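Local coordinates for folylpolyglutamate synthase protein FOLC (Mycobacterium tuberculosis, PDB 2VOR) that probably catalyses the ATP-dependent addition of L-glutamate to dihydropteroate and to tetrahydrofolate, extending the latter into folylpolyglutamates, at residues A122-I127 with T156-A161. Residues are numbered along the deposited sequence; the frame is centred on the assembly and turned at random.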
ATOM      1  N   ALA A 122      24.483   0.015  -2.632  1.00 34.99           N
ATOM      2  CA  ALA A 122      25.317   1.115  -3.083  1.00 34.88           C
ATOM      3  C   ALA A 122      24.718   2.402  -2.615  1.00 35.89           C
ATOM      4  O   ALA A 122      25.459   3.315  -2.270  1.00 36.92           O
ATOM      5  CB  ALA A 122      25.410   1.126  -4.653  1.00 35.44           C
ATOM      6  N   THR A 123      23.376   2.500  -2.652  1.00 36.27           N
ATOM      7  CA  THR A 123      22.665   3.695  -2.241  1.00 36.23           C
ATOM      8  C   THR A 123      22.787   3.880  -0.737  1.00 36.37           C
ATOM      9  O   THR A 123      22.964   4.985  -0.273  1.00 37.01           O
ATOM     10  CB  THR A 123      21.152   3.683  -2.642  1.00 36.45           C
ATOM     11  OG1 THR A 123      21.023   3.421  -4.064  1.00 36.00           O
ATOM     12  CG2 THR A 123      20.572   5.023  -2.339  1.00 35.19           C
ATOM     13  N   TYR A 124      22.677   2.796   0.018  1.00 36.46           N
ATOM     14  CA  TYR A 124      22.961   2.805   1.426  1.00 36.24           C
ATOM     15  C   TYR A 124      24.433   3.281   1.702  1.00 37.84           C
ATOM     16  O   TYR A 124      24.672   4.135   2.549  1.00 37.26           O
ATOM     17  CB  TYR A 124      22.665   1.422   2.058  1.00 36.41           C
ATOM     18  CG  TYR A 124      23.096   1.443   3.528  1.00 37.36           C
ATOM     19  CD1 TYR A 124      22.326   2.104   4.471  1.00 38.86           C
ATOM     20  CD2 TYR A 124      24.287   0.898   3.925  1.00 35.89           C
ATOM     21  CE1 TYR A 124      22.706   2.196   5.749  1.00 42.21           C
ATOM     22  CE2 TYR A 124      24.692   0.980   5.197  1.00 41.93           C
ATOM     23  CZ  TYR A 124      23.883   1.633   6.128  1.00 44.52           C
ATOM     24  OH  TYR A 124      24.264   1.759   7.452  1.00 48.08           O
ATOM     25  N   ARG A 125      25.434   2.741   1.003  1.00 38.89           N
ATOM     26  CA  ARG A 125      26.798   3.180   1.296  1.00 40.28           C
ATOM     27  C   ARG A 125      27.053   4.646   1.030  1.00 40.85           C
ATOM     28  O   ARG A 125      27.854   5.289   1.695  1.00 41.92           O
ATOM     29  CB  ARG A 125      27.835   2.353   0.541  1.00 41.41           C
ATOM     30  CG  ARG A 125      27.979   0.929   1.007  1.00 42.00           C
ATOM     31  CD  ARG A 125      28.947   0.237   0.080  1.00 50.95           C
ATOM     32  NE  ARG A 125      29.201  -1.117   0.566  1.00 56.18           N
ATOM     33  CZ  ARG A 125      29.983  -1.383   1.608  1.00 56.75           C
ATOM     34  NH1 ARG A 125      30.633  -0.386   2.242  1.00 54.08           N
ATOM     35  NH2 ARG A 125      30.102  -2.646   2.004  1.00 57.43           N
ATOM     36  N   GLU A 126      26.362   5.185   0.057  1.00 42.16           N
ATOM     37  CA  GLU A 126      26.670   6.485  -0.435  1.00 43.39           C
ATOM     38  C   GLU A 126      26.238   7.507   0.636  1.00 42.84           C
ATOM     39  O   GLU A 126      26.995   8.491   0.917  1.00 44.00           O
ATOM     40  CB  GLU A 126      25.983   6.652  -1.789  1.00 43.04           C
ATOM     41  CG  GLU A 126      25.612   8.050  -2.212  1.00 49.92           C
ATOM     42  CD  GLU A 126      24.482   8.075  -3.314  1.00 56.33           C
ATOM     43  OE1 GLU A 126      24.073   7.001  -3.785  1.00 58.80           O
ATOM     44  OE2 GLU A 126      23.992   9.163  -3.700  1.00 58.71           O
ATOM     45  N   ILE A 127      25.057   7.274   1.216  1.00 40.38           N
ATOM     46  CA  ILE A 127      24.540   8.102   2.305  1.00 40.29           C
ATOM     47  C   ILE A 127      25.042   7.792   3.770  1.00 40.96           C
ATOM     48  O   ILE A 127      24.949   8.642   4.659  1.00 41.10           O
ATOM     49  CB  ILE A 127      22.980   8.248   2.240  1.00 39.26           C
ATOM     50  CG1 ILE A 127      22.264   7.090   2.898  1.00 37.85           C
ATOM     51  CG2 ILE A 127      22.530   8.448   0.795  1.00 36.09           C
ATOM     52  CD1 ILE A 127      20.802   7.462   3.458  1.00 31.37           C
ATOM     53  N   THR A 156      13.941   6.380   3.594  1.00 39.68           N
ATOM     54  CA  THR A 156      13.468   7.524   2.918  1.00 37.57           C
ATOM     55  C   THR A 156      14.656   8.268   2.311  1.00 38.07           C
ATOM     56  O   THR A 156      14.642   8.592   1.126  1.00 39.61           O
ATOM     57  CB  THR A 156      12.649   8.386   3.902  1.00 38.53           C
ATOM     58  OG1 THR A 156      11.531   7.604   4.354  1.00 41.48           O
ATOM     59  CG2 THR A 156      12.121   9.685   3.249  1.00 33.60           C
ATOM     60  N   ALA A 157      15.694   8.549   3.093  1.00 36.74           N
ATOM     61  CA  ALA A 157      16.849   9.248   2.566  1.00 34.93           C
ATOM     62  C   ALA A 157      17.441   8.509   1.329  1.00 35.08           C
ATOM     63  O   ALA A 157      17.993   9.159   0.409  1.00 33.57           O
ATOM     64  CB  ALA A 157      17.892   9.388   3.631  1.00 33.24           C
ATOM     65  N   MET A 158      17.405   7.167   1.387  1.00 34.57           N
ATOM     66  CA  MET A 158      17.951   6.309   0.372  1.00 35.46           C
ATOM     67  C   MET A 158      17.115   6.484  -0.901  1.00 35.23           C
ATOM     68  O   MET A 158      17.658   6.631  -2.011  1.00 36.83           O
ATOM     69  CB  MET A 158      17.955   4.806   0.837  1.00 35.34           C
ATOM     70  CG  MET A 158      19.082   4.428   1.810  1.00 34.78           C
ATOM     71  SD  MET A 158      18.888   2.761   2.461  1.00 41.06           S
ATOM     72  CE  MET A 158      19.049   1.787   0.931  1.00 34.14           C
ATOM     73  N   ALA A 159      15.796   6.441  -0.754  1.00 34.93           N
ATOM     74  CA  ALA A 159      14.916   6.601  -1.914  1.00 34.48           C
ATOM     75  C   ALA A 159      15.140   7.970  -2.552  1.00 35.47           C
ATOM     76  O   ALA A 159      15.306   8.068  -3.820  1.00 36.33           O
ATOM     77  CB  ALA A 159      13.467   6.403  -1.538  1.00 33.18           C
ATOM     78  N   PHE A 160      15.134   9.033  -1.714  1.00 35.43           N
ATOM     79  CA  PHE A 160      15.317  10.413  -2.224  1.00 36.13           C
ATOM     80  C   PHE A 160      16.647  10.608  -2.954  1.00 35.80           C
ATOM     81  O   PHE A 160      16.692  11.285  -3.987  1.00 34.10           O
ATOM     82  CB  PHE A 160      15.218  11.488  -1.116  1.00 35.99           C
ATOM     83  CG  PHE A 160      13.842  11.644  -0.515  1.00 35.07           C
ATOM     84  CD1 PHE A 160      12.702  11.539  -1.301  1.00 37.07           C
ATOM     85  CD2 PHE A 160      13.701  11.967   0.828  1.00 32.37           C
ATOM     86  CE1 PHE A 160      11.438  11.721  -0.754  1.00 39.11           C
ATOM     87  CE2 PHE A 160      12.439  12.159   1.376  1.00 32.34           C
ATOM     88  CZ  PHE A 160      11.304  12.039   0.596  1.00 32.50           C
ATOM     89  N   ALA A 161      17.716  10.036  -2.385  1.00 34.92           N
ATOM     90  CA  ALA A 161      19.055  10.117  -2.975  1.00 34.42           C
ATOM     91  C   ALA A 161      19.177   9.280  -4.242  1.00 35.14           C
ATOM     92  O   ALA A 161      19.892   9.682  -5.167  1.00 36.92           O
ATOM     93  CB  ALA A 161      20.084   9.656  -1.976  1.00 33.47           C
TER
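Ile-127 and Met-158 meet where helices 117-139 and 151-165 of the N-terminal, P-loop-containing ATP-binding domain of this Mur ligase-like fold pack together; their segments 122-127 and 156-161 cross at 102°, with axes 9.4 Å apart. The tight part lies around Ile-127, whose two branches diverge onto helix 151-165. A chi1 of 84° tucks CG1 in the cleft flanked by both backbone substituents and carries Ile-127 CD1 to within 3.5 Å of Ala-157 CB, closer than carbons usually pack; Ile-127 CG2 instead reaches Ala-161 CB at 3.9 Å. Helix 48-57 covers Ala-157 through Leu-53 and Met-54. The Met-158 chain runs at about a right angle to the isoleucine, its CG against CD1, and bends at its end to lay CE 3.8 Å from Tyr-124 CB. In a Met-aromatic contact at the ring edge, Met-158 SD lies 5.3 Å from the centroid of the Tyr-124 ring and near its plane, while Tyr-124 OH is hydrogen-bonded to Glu-128 OE2. Glu-126 marks the loose, solvent-exposed side: its OE2 only grazes Ala-161 CB at 4.3 Å. At the backbones' nearest approach, Thr-123, its OG1 hydrogen-bonded to Gln-119 O, turns its methyl CG2 to Met-158 O, 3.3 Å away.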